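Side-chain contacts in ethanolamine utilization protein EutL (Clostridium perfringens E str. JGS1987, PDB 4TME), which forms trimeric tiles of the bacterial microcompartment shell and binds ethanolamine, which probably regulates the opening of a transport pore: residues K137-R142 with E171-F176; Y159-A164 with A185-T190; D42-T47 with A65-A70. All coordinates share one frame; numbering follows the deposited sequence.

Interactions 1 and 2 sit side by side on one antiparallel sheet, their centres 12 Å apart. They share the neighbouring strands 171-176 and 185-191, where Phe176 N lies 2.8 Å from Gly186 O, and helix 154-167 leads directly into strand 171-176. Interaction 3 belongs to the first BMC domain; its centre is 18 Å from that of interaction 1 and 19 Å from that of interaction 2. Although interactions 1 and 3 do not touch, with nearest atoms about 5 Å apart, one ethanolamine joins them: Phe176 lies against its carbon chain, and Asp45 binds its amino group. Interaction 3 also reaches the second ethanolamine, through Asp44, and Asp44 and Asp45 contribute to both pockets.

Interaction 1: residues K137-R142 with E171-F176; sequences KTAGIR and EMCEFF. With ETA (ethanolamine), chain J.
The Phe176 ring carries the ethanolamine of chain J on one face: the ligand's CA lies 3.5 Å above the ring plane, displaced toward the rim. Phe176 CG is 3.6 Å from that carbon, so the ligand's carbon chain packs on the aromatic face while its amino group bonds to Asp45 OD1; the ligand is also hydrogen-bonded to Thr180 OG1. The second flat group, the Glu174 carboxylate, meets the end of helix 133-139. Its chain bends at chi2 and crosses Thr138 at about a right angle, bringing OE1 within 4.0 Å of Thr138 CG2; the contact is loose, and the Thr138 hydroxyl is bonded to the carbonyl of Tyr134.

Cys173 makes the closest approach. Its CB lies 3.3 Å from Ala139 O and 3.7 Å from Ala139 CB, so the thiol-bearing carbon presses directly on the last turn of the helix. The sulfur is swung beside its own backbone N (chi1 -62°), where SG meets Ile141 CG2 at 3.9 Å. Leu147 of strand 146-152 lies against both Ala139 and Ile141, extending this apolar patch across the sheet.

Two backbone features bring the segments together. At the helix end Gly140, with a positive phi of 72°, is the C-prime residue of a Schellman motif, which turns the chain so that Ile141 comes back toward Cys173. In strand 171-176, outermost in this chain's sheet, Cys173 and Glu174 both face Leu188, and their side chains therefore both head for the helix end. This pairing is a classic beta bulge, here placed two residues before a wall of the ethanolamine pocket.

Interaction 2: residues Y159-A164 with A185-T190; sequences YALDAA and AGALLT
Leu161 of helix 154-167 reaches onto strand 185-191 with both methyl groups, in a helix-on-sheet contact within the second BMC domain. The helix is the connection of a beta-alpha-beta crossover whose parallel strands, 146-152 and 171-176, flank strand 185-191. In the modelled conformer, CD2 of Leu161 meets Ala187 CB at 3.6 Å, while its other branch, CD1, rests against the peptide at Gly186, 3.6 Å from Gly186 O. Leu161 has a second conformer, so these two distances describe one state of a side chain that may be mobile.

One turn further along the helix, Ala164 CB approaches Leu189 CD1 at 4.3 Å, a looser methyl-to-methyl touch. The longer side chain is thus on the helix at one end of the contact and on the strand at the other: Leu161 reaches to glycine and alanine, and Leu189 reaches out to alanine. This exchange suits an axis separation of 8.8 Å and a shallow angle of 23° between the helix and strand directions. Gly186 adopts an extended conformation with phi of 149°, readily available to glycine, and presents bare backbone beneath the leucine.

Around this first shell, Leu150 of strand 146-152 packs on both Leu161 and Leu189, and Phe175 of strand 171-176 packs on Leu161, which also meets Met23 of the second subunit. Asp162 on the same helix divides its carboxylate between two partners: OD2 forms an intrahelical salt bridge with Lys166 NZ, and OD1 links the helix to the second subunit by accepting a hydrogen bond from Ser20 N of that subunit.

Interaction 3: residues D42-T47 with A65-A70; sequences DCDDVT and ARSMYA. With ETA (ethanolamine), chain K; ETA (ethanolamine), chain J.
The start of helix 44-57 and the end of strand 61-67, both in the first BMC domain, meet at the ethanolamine pockets through Asp44 and Ser67. Ser67 OG donates to Asp44 OD2 across 2.7 Å, and OD2 receives it on its anti lone pair, away from the other carboxylate oxygen. The serine hydroxyl is also hydrogen-bonded to Tyr48 OH, so Tyr48 and Ser67 form a second shell that positions the ligand-binding carboxylate.

Asp44 holds CG between its backbone N and carbonyl carbon (chi1 57°), directing one oxygen to the strand and the other to the ligand. OD1 accepts the amino group of the chain K ethanolamine at 2.8 Å and also takes a weak, bent bond from Asp45 N. The same ligand is also hydrogen-bonded to Glu82 OE2 and Thr182 OG1. The next residue serves the other ligand: Asp45 OD1 accepts a bond from the amino N of the chain J ethanolamine at 2.6 Å and is bonded to Tyr149 OH as well.

Asp44 OD1 and Asp45 OD2, both acceptors, lie only 3.2 Å apart. Their mutual repulsion is probably eased by the two amino groups, which would be expected to carry positive charge, and by the nearby helix N-terminus. Beyond Ser67 the chain runs to Tyr69, whose ring meets Tyr69 of both other subunits, so the loop that follows the strand runs to where the three subunits meet, probably at the trimer axis; this is consistent with ligand binding influencing the pore.

Cys43 is the N-cap residue, and its carbonyl is gripped twice by Thr47: Thr47 OG1 at 2.8 Å and Thr47 N at 3.2 Å reach Cys43 O from opposite faces of the carbonyl plane.

Interaction 1: residues K137-R142 with E171-F176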
ATOM      1  N   LYS C 137     -12.368   3.182  21.985  1.00 29.99           N
ATOM      2  CA  LYS C 137     -13.317   3.153  20.865  1.00 33.25           C
ATOM      3  C   LYS C 137     -12.862   2.209  19.773  1.00 31.54           C
ATOM      4  O   LYS C 137     -13.681   1.486  19.215  1.00 33.52           O
ATOM      5  CB  LYS C 137     -13.536   4.549  20.275  1.00 41.11           C
ATOM      6  CG  LYS C 137     -14.538   5.369  21.071  1.00 54.55           C
ATOM      7  CD  LYS C 137     -14.518   6.845  20.663  1.00 65.45           C
ATOM      8  CE  LYS C 137     -15.425   7.686  21.556  1.00 72.97           C
ATOM      9  NZ  LYS C 137     -15.030   7.618  22.996  1.00 76.74           N
ATOM     10  N   THR C 138     -11.565   2.196  19.478  1.00 28.66           N
ATOM     11  CA  THR C 138     -11.013   1.311  18.457  1.00 29.21           C
ATOM     12  C   THR C 138     -11.267  -0.149  18.846  1.00 29.69           C
ATOM     13  O   THR C 138     -11.598  -0.998  17.999  1.00 31.53           O
ATOM     14  CB  THR C 138      -9.484   1.543  18.265  1.00 30.94           C
ATOM     15  OG1 THR C 138      -9.235   2.917  17.905  1.00 33.06           O
ATOM     16  CG2 THR C 138      -8.933   0.654  17.171  1.00 30.23           C
ATOM     17  N   ALA C 139     -11.137  -0.446  20.130  1.00 28.78           N
ATOM     18  CA  ALA C 139     -11.311  -1.822  20.616  1.00 29.11           C
ATOM     19  C   ALA C 139     -12.763  -2.182  20.933  1.00 32.02           C
ATOM     20  O   ALA C 139     -13.093  -3.356  21.090  1.00 33.65           O
ATOM     21  CB  ALA C 139     -10.460  -2.056  21.847  1.00 28.80           C
ATOM     22  N   GLY C 140     -13.635  -1.190  21.044  1.00 33.35           N
ATOM     23  CA  GLY C 140     -15.002  -1.436  21.469  1.00 34.94           C
ATOM     24  C   GLY C 140     -15.172  -1.780  22.942  1.00 36.18           C
ATOM     25  O   GLY C 140     -16.083  -2.522  23.296  1.00 38.93           O
ATOM     26  N   ILE C 141     -14.320  -1.230  23.809  1.00 32.63           N
ATOM     27  CA  ILE C 141     -14.396  -1.489  25.237  1.00 33.19           C
ATOM     28  C   ILE C 141     -14.641  -0.183  25.950  1.00 34.77           C
ATOM     29  O   ILE C 141     -14.600   0.885  25.339  1.00 35.03           O
ATOM     30  CB  ILE C 141     -13.110  -2.145  25.780  1.00 33.90           C
ATOM     31  CG1 ILE C 141     -11.916  -1.185  25.626  1.00 33.06           C
ATOM     32  CG2 ILE C 141     -12.859  -3.464  25.052  1.00 35.79           C
ATOM     33  CD1 ILE C 141     -10.587  -1.731  26.138  1.00 34.29           C
ATOM     34  N   ARG C 142     -14.882  -0.272  27.243  1.00 36.74           N
ATOM     35  CA  ARG C 142     -15.126   0.928  28.032  1.00 41.15           C
ATOM     36  C   ARG C 142     -13.827   1.669  28.320  1.00 38.06           C
ATOM     37  O   ARG C 142     -12.775   1.073  28.558  1.00 35.24           O
ATOM     38  CB  ARG C 142     -15.837   0.578  29.339  1.00 50.31           C
ATOM     39  CG  ARG C 142     -17.218  -0.025  29.131  1.00 60.70           C
ATOM     40  CD  ARG C 142     -18.196   0.320  30.259  1.00 70.28           C
ATOM     41  NE  ARG C 142     -18.532   1.742  30.293  1.00 74.50           N
ATOM     42  CZ  ARG C 142     -19.274   2.366  29.379  1.00 75.63           C
ATOM     43  NH1 ARG C 142     -19.762   1.703  28.335  1.00 80.79           N
ATOM     44  NH2 ARG C 142     -19.523   3.663  29.498  1.00 70.70           N
ATOM     45  N   GLU C 171      -9.757 -11.354  25.538  1.00 34.41           N
ATOM     46  CA  GLU C 171     -10.706 -11.355  24.433  1.00 35.81           C
ATOM     47  C   GLU C 171     -10.151 -10.571  23.265  1.00 34.18           C
ATOM     48  O   GLU C 171      -9.496  -9.547  23.441  1.00 33.64           O
ATOM     49  CB  GLU C 171     -12.039 -10.726  24.837  1.00 42.47           C
ATOM     50  CG  GLU C 171     -12.708 -11.347  26.049  1.00 54.42           C
ATOM     51  CD  GLU C 171     -14.010 -10.650  26.388  1.00 65.16           C
ATOM     52  OE1 GLU C 171     -13.977  -9.631  27.121  1.00 68.68           O
ATOM     53  OE2 GLU C 171     -15.065 -11.116  25.907  1.00 69.10           O
ATOM     54  N   MET C 172     -10.441 -11.054  22.067  1.00 34.23           N
ATOM     55  CA  MET C 172     -10.103 -10.376  20.835  1.00 35.86           C
ATOM     56  C   MET C 172     -11.003  -9.151  20.666  1.00 35.87           C
ATOM     57  O   MET C 172     -12.232  -9.269  20.768  1.00 37.64           O
ATOM     58  CB  MET C 172     -10.263 -11.364  19.672  1.00 39.27           C
ATOM     59  CG  MET C 172     -10.196 -10.778  18.287  1.00 41.17           C
ATOM     60  SD  MET C 172      -8.622 -10.012  17.973  1.00 35.58           S
ATOM     61  CE  MET C 172      -7.533 -11.367  17.498  1.00 32.07           C
ATOM     62  N   CYS C 173     -10.404  -7.974  20.465  1.00 32.47           N
ATOM     63  CA  CYS C 173     -11.166  -6.753  20.203  1.00 31.93           C
ATOM     64  C   CYS C 173     -11.040  -6.263  18.764  1.00 34.68           C
ATOM     65  O   CYS C 173     -12.043  -5.950  18.113  1.00 40.13           O
ATOM     66  CB  CYS C 173     -10.719  -5.644  21.148  1.00 29.38           C
ATOM     67  SG  CYS C 173     -11.027  -6.084  22.818  1.00 33.56           S
ATOM     68  N   GLU C 174      -9.809  -6.190  18.278  1.00 29.75           N
ATOM     69  CA  GLU C 174      -9.529  -5.714  16.938  1.00 28.41           C
ATOM     70  C   GLU C 174      -8.350  -6.483  16.363  1.00 27.30           C
ATOM     71  O   GLU C 174      -7.331  -6.657  17.039  1.00 27.92           O
ATOM     72  CB  GLU C 174      -9.222  -4.212  16.947  1.00 32.11           C
ATOM     73  CG  GLU C 174      -8.982  -3.608  15.578  1.00 44.02           C
ATOM     74  CD  GLU C 174     -10.274  -3.187  14.890  1.00 64.26           C
ATOM     75  OE1 GLU C 174     -10.364  -2.005  14.486  1.00 80.52           O
ATOM     76  OE2 GLU C 174     -11.193  -4.026  14.750  1.00 66.39           O
ATOM     77  N   PHE C 175      -8.511  -6.970  15.136  1.00 25.39           N
ATOM     78  CA  PHE C 175      -7.493  -7.761  14.449  1.00 25.19           C
ATOM     79  C   PHE C 175      -6.869  -6.890  13.373  1.00 24.79           C
ATOM     80  O   PHE C 175      -7.598  -6.332  12.553  1.00 26.67           O
ATOM     81  CB  PHE C 175      -8.153  -9.010  13.838  1.00 26.74           C
ATOM     82  CG  PHE C 175      -7.244  -9.883  13.023  1.00 27.80           C
ATOM     83  CD1 PHE C 175      -6.073 -10.388  13.561  1.00 32.03           C
ATOM     84  CD2 PHE C 175      -7.597 -10.262  11.718  1.00 26.41           C
ATOM     85  CE1 PHE C 175      -5.246 -11.220  12.811  1.00 34.33           C
ATOM     86  CE2 PHE C 175      -6.781 -11.096  10.970  1.00 26.95           C
ATOM     87  CZ  PHE C 175      -5.611 -11.584  11.513  1.00 31.53           C
ATOM     88  N   PHE C 176      -5.551  -6.740  13.377  1.00 22.41           N
ATOM     89  CA  PHE C 176      -4.860  -6.002  12.333  1.00 23.16           C
ATOM     90  C   PHE C 176      -4.393  -7.027  11.307  1.00 22.90           C
ATOM     91  O   PHE C 176      -3.359  -7.665  11.502  1.00 23.74           O
ATOM     92  CB  PHE C 176      -3.643  -5.242  12.872  1.00 24.77           C
ATOM     93  CG  PHE C 176      -3.912  -4.437  14.120  1.00 28.35           C
ATOM     94  CD1 PHE C 176      -4.981  -3.577  14.194  1.00 30.82           C
ATOM     95  CD2 PHE C 176      -3.051  -4.539  15.200  1.00 30.94           C
ATOM     96  CE1 PHE C 176      -5.195  -2.812  15.356  1.00 32.73           C
ATOM     97  CE2 PHE C 176      -3.266  -3.794  16.365  1.00 31.89           C
ATOM     98  CZ  PHE C 176      -4.330  -2.945  16.429  1.00 32.06           C
TER
HETATM   99  CA  ETA J 301      -1.615  -1.861  13.263  1.00 24.44           C
HETATM  100  N   ETA J 301      -1.059  -0.536  13.303  1.00 21.52           N
HETATM  101  C   ETA J 301      -0.468  -2.845  13.178  1.00 26.09           C
HETATM  102  O   ETA J 301       0.176  -2.738  11.921  1.00 26.76           O

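Interaction 2: residues Y159-A164 with A185-T190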
ATOM      1  N   TYR C 159       1.300 -16.383  14.537  1.00 22.53           N
ATOM      2  CA  TYR C 159       1.766 -17.414  15.449  1.00 22.96           C
ATOM      3  C   TYR C 159       1.692 -16.934  16.895  1.00 23.83           C
ATOM      4  O   TYR C 159       1.202 -17.635  17.771  1.00 25.04           O
ATOM      5  CB  TYR C 159       3.200 -17.795  15.067  1.00 23.62           C
ATOM      6  CG  TYR C 159       3.827 -18.890  15.885  1.00 26.72           C
ATOM      7  CD1 TYR C 159       3.621 -20.223  15.563  1.00 31.53           C
ATOM      8  CD2 TYR C 159       4.672 -18.592  16.943  1.00 27.11           C
ATOM      9  CE1 TYR C 159       4.211 -21.223  16.288  1.00 35.60           C
ATOM     10  CE2 TYR C 159       5.275 -19.585  17.678  1.00 30.89           C
ATOM     11  CZ  TYR C 159       5.042 -20.901  17.345  1.00 36.43           C
ATOM     12  OH  TYR C 159       5.639 -21.895  18.080  1.00 41.67           O
ATOM     13  N   ALA C 160       2.170 -15.724  17.119  1.00 24.75           N
ATOM     14  CA  ALA C 160       2.295 -15.208  18.477  1.00 24.57           C
ATOM     15  C   ALA C 160       0.942 -14.771  19.057  1.00 24.53           C
ATOM     16  O   ALA C 160       0.729 -14.841  20.262  1.00 25.06           O
ATOM     17  CB  ALA C 160       3.307 -14.049  18.495  1.00 23.02           C
ATOM     18  N   LEU C 161       0.035 -14.303  18.199  0.65 24.40           N
ATOM     19  CA  LEU C 161      -1.327 -14.008  18.625  0.65 24.27           C
ATOM     20  C   LEU C 161      -2.027 -15.259  19.155  0.65 24.95           C
ATOM     21  O   LEU C 161      -2.684 -15.234  20.199  0.65 25.53           O
ATOM     22  CB  LEU C 161      -2.135 -13.399  17.479  0.65 24.23           C
ATOM     23  CG  LEU C 161      -1.990 -11.900  17.227  0.65 24.84           C
ATOM     24  CD1 LEU C 161      -2.890 -11.485  16.069  0.65 26.79           C
ATOM     25  CD2 LEU C 161      -2.299 -11.060  18.469  0.65 26.60           C
ATOM     26  N   ASP C 162      -1.867 -16.378  18.450  1.00 24.78           N
ATOM     27  CA  ASP C 162      -2.434 -17.627  18.925  1.00 25.40           C
ATOM     28  C   ASP C 162      -1.867 -17.986  20.298  1.00 25.94           C
ATOM     29  O   ASP C 162      -2.610 -18.375  21.203  1.00 27.95           O
ATOM     30  CB  ASP C 162      -2.173 -18.757  17.923  1.00 27.39           C
ATOM     31  CG  ASP C 162      -2.800 -20.075  18.360  1.00 31.46           C
ATOM     32  OD1 ASP C 162      -4.043 -20.172  18.339  1.00 34.61           O
ATOM     33  OD2 ASP C 162      -2.053 -20.988  18.731  1.00 32.52           O
ATOM     34  N   ALA C 163      -0.560 -17.834  20.452  1.00 26.34           N
ATOM     35  CA  ALA C 163       0.087 -18.092  21.731  1.00 27.67           C
ATOM     36  C   ALA C 163      -0.461 -17.195  22.840  1.00 27.31           C
ATOM     37  O   ALA C 163      -0.699 -17.663  23.956  1.00 28.88           O
ATOM     38  CB  ALA C 163       1.572 -17.892  21.596  1.00 28.91           C
ATOM     39  N   ALA C 164      -0.654 -15.919  22.511  1.00 26.19           N
ATOM     40  CA  ALA C 164      -1.096 -14.933  23.485  1.00 26.84           C
ATOM     41  C   ALA C 164      -2.528 -15.245  23.939  1.00 28.04           C
ATOM     42  O   ALA C 164      -2.835 -15.190  25.132  1.00 29.22           O
ATOM     43  CB  ALA C 164      -1.008 -13.549  22.908  1.00 25.13           C
ATOM     44  N   ALA C 185       1.232  -6.673  11.460  1.00 20.79           N
ATOM     45  CA  ALA C 185      -0.041  -7.287  11.797  1.00 20.84           C
ATOM     46  C   ALA C 185      -0.112  -7.406  13.300  1.00 22.37           C
ATOM     47  O   ALA C 185       0.870  -7.118  13.992  1.00 21.29           O
ATOM     48  CB  ALA C 185      -0.166  -8.661  11.145  1.00 22.45           C
ATOM     49  N   GLY C 186      -1.248  -7.858  13.813  1.00 23.02           N
ATOM     50  CA  GLY C 186      -1.360  -8.061  15.252  1.00 24.50           C
ATOM     51  C   GLY C 186      -2.779  -7.844  15.719  1.00 25.08           C
ATOM     52  O   GLY C 186      -3.718  -8.112  14.967  1.00 24.19           O
ATOM     53  N   ALA C 187      -2.952  -7.364  16.949  1.00 23.10           N
ATOM     54  CA  ALA C 187      -4.293  -7.226  17.500  1.00 22.57           C
ATOM     55  C   ALA C 187      -4.293  -6.389  18.763  1.00 22.90           C
ATOM     56  O   ALA C 187      -3.251  -6.183  19.391  1.00 23.48           O
ATOM     57  CB  ALA C 187      -4.894  -8.596  17.815  1.00 24.03           C
ATOM     58  N   LEU C 188      -5.486  -5.942  19.115  1.00 23.22           N
ATOM     59  CA  LEU C 188      -5.790  -5.418  20.436  1.00 24.12           C
ATOM     60  C   LEU C 188      -6.598  -6.459  21.184  1.00 26.29           C
ATOM     61  O   LEU C 188      -7.672  -6.877  20.707  1.00 26.69           O
ATOM     62  CB  LEU C 188      -6.602  -4.122  20.368  1.00 24.31           C
ATOM     63  CG  LEU C 188      -6.015  -2.958  19.568  1.00 24.03           C
ATOM     64  CD1 LEU C 188      -6.991  -1.769  19.512  1.00 25.87           C
ATOM     65  CD2 LEU C 188      -4.669  -2.533  20.142  1.00 23.05           C
ATOM     66  N   LEU C 189      -6.103  -6.885  22.343  1.00 25.43           N
ATOM     67  CA  LEU C 189      -6.816  -7.846  23.182  1.00 25.92           C
ATOM     68  C   LEU C 189      -7.181  -7.161  24.486  1.00 28.68           C
ATOM     69  O   LEU C 189      -6.455  -6.285  24.929  1.00 28.55           O
ATOM     70  CB  LEU C 189      -5.973  -9.090  23.493  1.00 26.29           C
ATOM     71  CG  LEU C 189      -5.243  -9.724  22.302  1.00 27.64           C
ATOM     72  CD1 LEU C 189      -4.444 -10.939  22.760  1.00 29.28           C
ATOM     73  CD2 LEU C 189      -6.241 -10.126  21.210  1.00 28.86           C
ATOM     74  N   THR C 190      -8.272  -7.567  25.119  1.00 30.34           N
ATOM     75  CA  THR C 190      -8.634  -6.963  26.411  1.00 30.45           C
ATOM     76  C   THR C 190      -8.871  -8.005  27.491  1.00 32.05           C
ATOM     77  O   THR C 190      -9.129  -9.173  27.210  1.00 33.08           O
ATOM     78  CB  THR C 190      -9.877  -6.048  26.296  1.00 30.38           C
ATOM     79  OG1 THR C 190     -10.007  -5.265  27.497  1.00 32.19           O
ATOM     80  CG2 THR C 190     -11.169  -6.849  26.092  1.00 30.84           C
TER

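Interaction 3: residues D42-T47 with A65-A70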
ATOM      1  N   ASP C  42       8.232   8.308  13.179  1.00 21.74           N
ATOM      2  CA  ASP C  42       8.744   7.147  12.442  1.00 22.84           C
ATOM      3  C   ASP C  42       8.277   5.799  13.016  1.00 23.85           C
ATOM      4  O   ASP C  42       8.793   4.751  12.624  1.00 23.77           O
ATOM      5  CB  ASP C  42      10.261   7.188  12.373  1.00 23.67           C
ATOM      6  CG  ASP C  42      10.934   6.991  13.726  1.00 26.29           C
ATOM      7  OD1 ASP C  42      10.237   6.722  14.721  1.00 25.71           O
ATOM      8  OD2 ASP C  42      12.178   7.115  13.760  1.00 30.23           O
ATOM      9  N   CYS C  43       7.297   5.833  13.922  1.00 22.41           N
ATOM     10  CA  CYS C  43       6.765   4.588  14.504  1.00 21.98           C
ATOM     11  C   CYS C  43       5.272   4.724  14.737  1.00 21.66           C
ATOM     12  O   CYS C  43       4.838   5.494  15.594  1.00 22.13           O
ATOM     13  CB  CYS C  43       7.466   4.243  15.813  1.00 22.57           C
ATOM     14  SG  CYS C  43       6.795   2.723  16.561  1.00 25.68           S
ATOM     15  N   ASP C  44       4.478   4.013  13.955  1.00 20.78           N
ATOM     16  CA  ASP C  44       3.036   4.239  14.012  1.00 19.59           C
ATOM     17  C   ASP C  44       2.378   3.743  15.313  1.00 20.15           C
ATOM     18  O   ASP C  44       1.660   4.503  15.959  1.00 21.29           O
ATOM     19  CB  ASP C  44       2.330   3.648  12.761  1.00 21.23           C
ATOM     20  CG  ASP C  44       2.564   2.153  12.542  1.00 22.83           C
ATOM     21  OD1 ASP C  44       3.464   1.550  13.153  1.00 22.60           O
ATOM     22  OD2 ASP C  44       1.817   1.596  11.677  1.00 23.70           O
ATOM     23  N   ASP C  45       2.628   2.516  15.756  1.00 21.41           N
ATOM     24  CA  ASP C  45       1.855   2.018  16.899  1.00 21.62           C
ATOM     25  C   ASP C  45       2.239   2.718  18.210  1.00 22.18           C
ATOM     26  O   ASP C  45       1.376   2.893  19.094  1.00 22.17           O
ATOM     27  CB  ASP C  45       2.011   0.508  17.013  1.00 21.80           C
ATOM     28  CG  ASP C  45       1.484  -0.191  15.789  1.00 22.45           C
ATOM     29  OD1 ASP C  45       0.259  -0.077  15.545  1.00 22.98           O
ATOM     30  OD2 ASP C  45       2.328  -0.760  15.042  1.00 22.54           O
ATOM     31  N   VAL C  46       3.502   3.148  18.341  1.00 21.55           N
ATOM     32  CA  VAL C  46       3.868   4.004  19.495  1.00 21.96           C
ATOM     33  C   VAL C  46       3.083   5.305  19.416  1.00 21.16           C
ATOM     34  O   VAL C  46       2.559   5.785  20.430  1.00 22.18           O
ATOM     35  CB  VAL C  46       5.382   4.284  19.563  1.00 22.82           C
ATOM     36  CG1 VAL C  46       5.705   5.443  20.559  1.00 22.35           C
ATOM     37  CG2 VAL C  46       6.110   3.006  19.986  1.00 23.78           C
ATOM     38  N   THR C  47       2.974   5.869  18.220  1.00 20.58           N
ATOM     39  CA  THR C  47       2.244   7.122  18.080  1.00 21.02           C
ATOM     40  C   THR C  47       0.761   6.952  18.377  1.00 20.56           C
ATOM     41  O   THR C  47       0.162   7.789  19.036  1.00 20.18           O
ATOM     42  CB  THR C  47       2.461   7.716  16.683  1.00 21.17           C
ATOM     43  OG1 THR C  47       3.858   7.988  16.547  1.00 22.10           O
ATOM     44  CG2 THR C  47       1.688   9.028  16.492  1.00 21.52           C
ATOM     45  N   ALA C  65      -5.930   9.059  12.016  1.00 22.48           N
ATOM     46  CA  ALA C  65      -4.792   8.257  12.428  1.00 22.48           C
ATOM     47  C   ALA C  65      -4.503   7.204  11.378  1.00 21.41           C
ATOM     48  O   ALA C  65      -5.246   6.215  11.277  1.00 23.11           O
ATOM     49  CB  ALA C  65      -5.072   7.580  13.789  1.00 24.25           C
ATOM     50  N   ARG C  66      -3.469   7.423  10.577  1.00 19.93           N
ATOM     51  CA  ARG C  66      -3.157   6.506   9.473  1.00 19.48           C
ATOM     52  C   ARG C  66      -1.665   6.259   9.336  1.00 19.42           C
ATOM     53  O   ARG C  66      -0.851   7.163   9.569  1.00 19.58           O
ATOM     54  CB  ARG C  66      -3.673   7.050   8.136  1.00 20.48           C
ATOM     55  CG  ARG C  66      -5.190   7.181   7.964  1.00 22.69           C
ATOM     56  CD  ARG C  66      -5.884   5.832   7.854  1.00 25.91           C
ATOM     57  NE  ARG C  66      -5.278   4.955   6.830  1.00 27.18           N
ATOM     58  CZ  ARG C  66      -5.430   5.079   5.510  1.00 29.05           C
ATOM     59  NH1 ARG C  66      -6.185   6.037   4.995  1.00 29.77           N
ATOM     60  NH2 ARG C  66      -4.828   4.220   4.682  1.00 28.52           N
ATOM     61  N   SER C  67      -1.335   5.032   8.922  1.00 20.41           N
ATOM     62  CA  SER C  67       0.029   4.598   8.669  1.00 19.66           C
ATOM     63  C   SER C  67       0.420   4.728   7.193  1.00 18.83           C
ATOM     64  O   SER C  67      -0.444   4.658   6.314  1.00 20.45           O
ATOM     65  CB  SER C  67       0.187   3.130   9.108  1.00 21.62           C
ATOM     66  OG  SER C  67      -0.126   3.014  10.497  1.00 22.25           O
ATOM     67  N   MET C  68       1.717   4.865   6.942  1.00 18.45           N
ATOM     68  CA  MET C  68       2.241   5.041   5.587  1.00 18.41           C
ATOM     69  C   MET C  68       2.635   3.713   4.930  1.00 19.17           C
ATOM     70  O   MET C  68       3.205   2.814   5.584  1.00 19.84           O
ATOM     71  CB  MET C  68       3.468   5.954   5.580  1.00 19.96           C
ATOM     72  CG  MET C  68       3.231   7.313   6.206  1.00 21.71           C
ATOM     73  SD  MET C  68       2.085   8.322   5.249  1.00 25.06           S
ATOM     74  CE  MET C  68       0.810   8.626   6.415  1.00 30.94           C
ATOM     75  N   TYR C  69       2.407   3.610   3.621  1.00 19.66           N
ATOM     76  CA  TYR C  69       2.732   2.356   2.914  1.00 18.76           C
ATOM     77  C   TYR C  69       4.222   2.052   2.952  1.00 19.77           C
ATOM     78  O   TYR C  69       5.055   2.894   2.612  1.00 21.70           O
ATOM     79  CB  TYR C  69       2.231   2.407   1.455  1.00 19.47           C
ATOM     80  CG  TYR C  69       0.741   2.480   1.360  1.00 20.19           C
ATOM     81  CD1 TYR C  69      -0.047   1.350   1.623  1.00 20.64           C
ATOM     82  CD2 TYR C  69       0.100   3.658   0.996  1.00 20.50           C
ATOM     83  CE1 TYR C  69      -1.417   1.407   1.528  1.00 21.76           C
ATOM     84  CE2 TYR C  69      -1.291   3.721   0.902  1.00 21.84           C
ATOM     85  CZ  TYR C  69      -2.039   2.586   1.180  1.00 22.79           C
ATOM     86  OH  TYR C  69      -3.405   2.630   1.099  1.00 24.82           O
ATOM     87  N   ALA C  70       4.533   0.845   3.448  1.00 20.37           N
ATOM     88  CA  ALA C  70       5.861   0.235   3.474  1.00 20.90           C
ATOM     89  C   ALA C  70       6.773   0.801   4.556  1.00 21.34           C
ATOM     90  O   ALA C  70       7.936   0.441   4.617  1.00 21.98           O
ATOM     91  CB  ALA C  70       6.541   0.331   2.098  1.00 22.65           C
TER
HETATM   92  CA  ETA K 302       5.520  -1.030  13.021  1.00 26.56           C
HETATM   93  N   ETA K 302       5.108  -0.324  11.826  1.00 24.71           N
HETATM   94  C   ETA K 302       6.940  -0.647  13.411  1.00 29.63           C
HETATM   95  O   ETA K 302       7.100   0.737  13.584  1.00 30.02           O
HETATM   96  CA  ETA J 301      -1.615  -1.861  13.263  1.00 24.44           C
HETATM   97  N   ETA J 301      -1.059  -0.536  13.303  1.00 21.52           N
HETATM   98  C   ETA J 301      -0.468  -2.845  13.178  1.00 26.09           C
HETATM   99  O   ETA J 301       0.176  -2.738  11.921  1.00 26.76           O